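Local coordinates for nudix hydrolase domain-containing protein (Thermotoga maritima, PDB 3E57) that is of unknown function but probably acts as a Nudix hydrolase, a family that typically cleaves nucleoside diphosphates linked to another moiety, at residues P115-A118 with F119-L123. Sequence-based numbering, arbitrary orientation.
Sequences PREA and FLKGL
Glu117 and Lys121, one turn apart on the first turns of helix 115-130, run side by side and form a long i to i+4 salt bridge, with OE2 of Glu117 3.9 Å from NZ of Lys121. The extended chain of Glu117 (CG anti to the backbone N, chi1 -176°) holds the carboxylate out from the helix, with OE1 weakly hydrogen-bonded to Ala113 N, while a bend at the last torsion of Lys121 (chi4 54°) turns NZ toward Glu117, alongside its CG. One water donates to Glu117 O (2.7 Å) and accepts from Lys121 NZ, so the ammonium group is also tied to the backbone. Four successive alpha-helical bonds link the two segments, from Phe119 N to Pro115 O (2.9 Å) through to Gly122 N to Ala118 O (2.7 Å). Helix 115-130 is probably the Nudix helix, since its later part carries the REVNEE sequence of the Nudix box; the first turns pack on the mixed sheet, where the Phe119 ring reaches Val69, Ala158 and Phe160, and it meets Phe44 edge-to-face. Apolar contact between the two segments is slight, Leu120 CD1 lying 4.3 Å from CG of Arg116; within 119-123, Leu120 CD2 sits at the Phe119 ring edge. The guanidinium of Arg116 instead turns to helix 41-51, where NH2 forms a salt bridge with Glu42.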
# COMPACT_ATOMS: atom_id res chain seq x y z
N PRO B 115 3.18 24.86 -11.33
CA PRO B 115 2.92 23.44 -11.07
C PRO B 115 1.47 23.11 -10.71
O PRO B 115 0.91 22.12 -11.20
CB PRO B 115 3.83 23.13 -9.88
CG PRO B 115 4.97 24.04 -10.03
CD PRO B 115 4.40 25.31 -10.62
N ARG B 116 0.87 23.92 -9.84
CA ARG B 116 -0.51 23.73 -9.42
C ARG B 116 -1.48 23.94 -10.57
O ARG B 116 -2.38 23.13 -10.79
CB ARG B 116 -0.83 24.69 -8.28
CG ARG B 116 -2.26 24.70 -7.84
CD ARG B 116 -2.60 26.01 -7.19
NE ARG B 116 -3.68 25.85 -6.22
CZ ARG B 116 -3.50 25.54 -4.94
NH1 ARG B 116 -2.29 25.40 -4.41
NH2 ARG B 116 -4.57 25.42 -4.17
N GLU B 117 -1.30 25.04 -11.29
CA GLU B 117 -2.14 25.36 -12.43
C GLU B 117 -1.98 24.32 -13.54
O GLU B 117 -2.97 23.91 -14.15
CB GLU B 117 -1.79 26.76 -12.97
CG GLU B 117 -2.67 27.25 -14.11
CD GLU B 117 -2.10 28.48 -14.79
OE1 GLU B 117 -1.21 29.13 -14.20
OE2 GLU B 117 -2.53 28.78 -15.93
N ALA B 118 -0.74 23.91 -13.81
CA ALA B 118 -0.46 22.91 -14.84
C ALA B 118 -1.08 21.57 -14.45
O ALA B 118 -1.64 20.88 -15.30
CB ALA B 118 1.05 22.74 -15.06
N PHE B 119 -0.98 21.23 -13.17
CA PHE B 119 -1.55 19.99 -12.64
C PHE B 119 -3.05 19.95 -12.88
O PHE B 119 -3.57 19.00 -13.47
CB PHE B 119 -1.26 19.84 -11.15
CG PHE B 119 -1.84 18.57 -10.55
CD1 PHE B 119 -1.10 17.40 -10.50
CD2 PHE B 119 -3.14 18.56 -10.05
CE1 PHE B 119 -1.64 16.24 -9.96
CE2 PHE B 119 -3.70 17.41 -9.52
CZ PHE B 119 -2.94 16.24 -9.47
N LEU B 120 -3.74 21.00 -12.45
CA LEU B 120 -5.19 21.04 -12.53
C LEU B 120 -5.71 20.97 -13.97
O LEU B 120 -6.64 20.22 -14.25
CB LEU B 120 -5.74 22.26 -11.78
CG LEU B 120 -5.53 22.19 -10.25
CD1 LEU B 120 -5.98 23.48 -9.57
CD2 LEU B 120 -6.24 21.00 -9.65
N LYS B 121 -5.09 21.72 -14.88
CA LYS B 121 -5.49 21.65 -16.29
C LYS B 121 -5.05 20.34 -16.95
O LYS B 121 -5.82 19.73 -17.70
CB LYS B 121 -4.98 22.86 -17.08
CG LYS B 121 -5.91 24.06 -16.96
CD LYS B 121 -5.56 25.18 -17.92
CE LYS B 121 -6.23 26.50 -17.53
NZ LYS B 121 -5.96 26.90 -16.11
N GLY B 122 -3.83 19.90 -16.64
CA GLY B 122 -3.32 18.61 -17.13
C GLY B 122 -4.16 17.43 -16.68
O GLY B 122 -4.38 16.49 -17.45
N LEU B 123 -4.64 17.47 -15.44
CA LEU B 123 -5.60 16.50 -14.91
C LEU B 123 -6.84 16.40 -15.81
O LEU B 123 -7.23 15.31 -16.22
CB LEU B 123 -5.99 16.89 -13.48
CG LEU B 123 -7.15 16.20 -12.75
CD1 LEU B 123 -6.82 14.77 -12.48
CD2 LEU B 123 -7.46 16.95 -11.44
O HOH W 1 -5.19 25.42 -13.64
O HOH W 2 -3.12 26.98 -17.44